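Local coordinates for SusD superfamily protein (Bacteroides fragilis, PDB 3L22) that probably binds glycans at the outer membrane, as a zinc-binding member of the SusD family of sugar-binding proteins, at residues 310-315 and 321-326. Residues are numbered along the deposited sequence; the frame is centred on the assembly and turned at random.
Sequences MKFTDA and WVPIFR. With EDO (1,2-ethanediol), chain Y.
F312 drives its ring from the loop after helix 297-302 against the start of strand 322-326, one half of a two-stranded antiparallel sheet with 249-253 in the SusD fold. From CB outward, the side chain heads for the strand: CB points at it, and CG lies anti to the carbonyl carbon and beside the backbone N (chi1 -57°), which sends the ring toward W321 and P323. Its far edge does the touching. CE1 comes 3.6 Å from the carbonyl O of W321, a C-H edge approach rather than a hydrogen bond, while CZ meets P323 CD at 3.8 Å and P323 CG at 4.1 Å. The phenyl and proline side chains approach from opposite directions, and P323 CD and W321 O both lie at the phenyl edge, near its plane; Y240 meets the same ring edge-to-face, and L267 of helix 267-271 also packs on it.

Next to F312 in sequence, K311 reaches across with its outer chain extended (chi2 177°, chi3 -179°). Both cations, K311 and R326, share E392, whose OE2 makes a salt bridge to K311 NZ and whose OE1 makes one to R326 NE. I390 O takes a further hydrogen bond from the lysine, and E248 and E388 hold R326 NH1. Gathered round the shared carboxylate, K311 NZ stands at the edge of the guanidinium, near its plane, 4.2 Å from R326 NH2.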
loop_
_atom_site.group_PDB
_atom_site.type_symbol
_atom_site.label_atom_id
_atom_site.label_comp_id
_atom_site.label_asym_id
_atom_site.label_seq_id
_atom_site.Cartn_x
_atom_site.Cartn_y
_atom_site.Cartn_z
HETATM N N MSE A 310 -12.457 12.405 -6.921
HETATM C CA MSE A 310 -11.830 13.738 -6.783
HETATM C C MSE A 310 -10.755 13.813 -5.711
HETATM O O MSE A 310 -10.425 14.902 -5.236
HETATM C CB MSE A 310 -12.891 14.809 -6.534
HETATM C CG MSE A 310 -14.069 14.740 -7.527
HETATM SE SE MSE A 310 -13.496 15.179 -9.322
HETATM C CE MSE A 310 -13.102 17.089 -9.054
ATOM N N LYS A 311 -10.143 12.689 -5.342
ATOM C CA LYS A 311 -8.994 12.773 -4.419
ATOM C C LYS A 311 -7.748 13.381 -5.079
ATOM O O LYS A 311 -7.176 14.350 -4.587
ATOM C CB LYS A 311 -8.632 11.422 -3.809
ATOM C CG LYS A 311 -9.624 10.954 -2.727
ATOM C CD LYS A 311 -9.323 9.578 -2.159
ATOM C CE LYS A 311 -10.374 9.172 -1.093
ATOM N NZ LYS A 311 -9.950 7.941 -0.335
ATOM N N PHE A 312 -7.310 12.781 -6.176
ATOM C CA PHE A 312 -6.074 13.161 -6.843
ATOM C C PHE A 312 -6.416 13.709 -8.199
ATOM O O PHE A 312 -6.560 12.936 -9.151
ATOM C CB PHE A 312 -5.181 11.924 -6.994
ATOM C CG PHE A 312 -4.877 11.258 -5.688
ATOM C CD1 PHE A 312 -3.905 11.785 -4.847
ATOM C CD2 PHE A 312 -5.540 10.103 -5.306
ATOM C CE1 PHE A 312 -3.603 11.181 -3.622
ATOM C CE2 PHE A 312 -5.265 9.504 -4.093
ATOM C CZ PHE A 312 -4.299 10.050 -3.237
ATOM N N THR A 313 -6.592 15.019 -8.294
ATOM C CA THR A 313 -6.927 15.624 -9.560
ATOM C C THR A 313 -5.973 16.723 -10.034
ATOM O O THR A 313 -6.253 17.349 -11.071
ATOM C CB THR A 313 -8.380 16.125 -9.568
ATOM O OG1 THR A 313 -8.538 17.084 -8.527
ATOM C CG2 THR A 313 -9.351 14.932 -9.354
ATOM N N ASP A 314 -4.834 16.939 -9.354
ATOM C CA ASP A 314 -3.934 17.965 -9.836
ATOM C C ASP A 314 -2.919 17.339 -10.774
ATOM O O ASP A 314 -1.801 16.960 -10.368
ATOM C CB ASP A 314 -3.282 18.712 -8.675
ATOM C CG ASP A 314 -2.337 19.819 -9.156
ATOM O OD1 ASP A 314 -2.163 20.045 -10.402
ATOM O OD2 ASP A 314 -1.729 20.456 -8.259
ATOM N N ALA A 315 -3.318 17.202 -12.027
ATOM C CA ALA A 315 -2.485 16.530 -13.036
ATOM C C ALA A 315 -1.493 17.534 -13.619
ATOM O O ALA A 315 -0.502 17.136 -14.181
ATOM C CB ALA A 315 -3.320 15.911 -14.118
ATOM N N TRP A 321 0.952 14.302 -2.571
ATOM C CA TRP A 321 1.640 13.173 -1.942
ATOM C C TRP A 321 0.802 11.885 -2.001
ATOM O O TRP A 321 -0.434 11.935 -2.028
ATOM C CB TRP A 321 1.924 13.498 -0.485
ATOM C CG TRP A 321 2.950 14.582 -0.241
ATOM C CD1 TRP A 321 3.393 15.547 -1.124
ATOM C CD2 TRP A 321 3.590 14.856 0.994
ATOM N NE1 TRP A 321 4.315 16.353 -0.518
ATOM C CE2 TRP A 321 4.452 15.958 0.788
ATOM C CE3 TRP A 321 3.542 14.264 2.263
ATOM C CZ2 TRP A 321 5.223 16.505 1.815
ATOM C CZ3 TRP A 321 4.332 14.819 3.284
ATOM C CH2 TRP A 321 5.165 15.907 3.039
ATOM N N VAL A 322 1.494 10.745 -2.090
ATOM C CA VAL A 322 0.885 9.446 -2.099
ATOM C C VAL A 322 0.843 8.971 -0.647
ATOM O O VAL A 322 1.889 8.768 -0.024
ATOM C CB VAL A 322 1.672 8.486 -2.998
ATOM C CG1 VAL A 322 1.051 7.034 -3.013
ATOM C CG2 VAL A 322 1.738 9.099 -4.424
ATOM N N PRO A 323 -0.365 8.840 -0.068
ATOM C CA PRO A 323 -0.530 8.398 1.309
ATOM C C PRO A 323 -0.448 6.866 1.450
ATOM O O PRO A 323 -1.286 6.122 0.881
ATOM C CB PRO A 323 -1.928 8.891 1.640
ATOM C CG PRO A 323 -2.676 8.776 0.362
ATOM C CD PRO A 323 -1.673 9.059 -0.724
ATOM N N ILE A 324 0.557 6.384 2.172
ATOM C CA ILE A 324 0.736 4.936 2.382
ATOM C C ILE A 324 -0.038 4.496 3.630
ATOM O O ILE A 324 -0.858 3.606 3.550
ATOM C CB ILE A 324 2.236 4.575 2.484
ATOM C CG1 ILE A 324 2.982 5.000 1.189
ATOM C CG2 ILE A 324 2.460 3.098 2.791
ATOM C CD1 ILE A 324 2.489 4.375 -0.111
ATOM N N PHE A 325 0.246 5.113 4.770
ATOM C CA PHE A 325 -0.433 4.840 6.025
ATOM C C PHE A 325 -0.980 6.130 6.618
ATOM O O PHE A 325 -0.233 7.124 6.778
ATOM C CB PHE A 325 0.538 4.260 7.072
ATOM C CG PHE A 325 1.258 3.013 6.645
ATOM C CD1 PHE A 325 0.575 1.939 6.085
ATOM C CD2 PHE A 325 2.631 2.894 6.866
ATOM C CE1 PHE A 325 1.239 0.797 5.735
ATOM C CE2 PHE A 325 3.301 1.767 6.510
ATOM C CZ PHE A 325 2.611 0.705 5.940
ATOM N N ARG A 326 -2.256 6.115 6.983
ATOM C CA ARG A 326 -2.831 7.170 7.808
ATOM C C ARG A 326 -3.693 6.579 8.906
ATOM O O ARG A 326 -4.077 5.385 8.857
ATOM C CB ARG A 326 -3.578 8.205 6.942
ATOM C CG ARG A 326 -4.731 7.748 6.172
ATOM C CD ARG A 326 -5.259 8.890 5.311
ATOM N NE ARG A 326 -6.269 8.497 4.350
ATOM C CZ ARG A 326 -7.590 8.379 4.586
ATOM N NH1 ARG A 326 -8.130 8.602 5.782
ATOM N NH2 ARG A 326 -8.408 8.029 3.595
HETATM C C1 EDO Y . -11.187 16.969 -2.376
HETATM O O1 EDO Y . -12.374 17.708 -2.788
HETATM C C2 EDO Y . -9.816 17.636 -2.601
HETATM O O2 EDO Y . -8.873 16.718 -3.206
#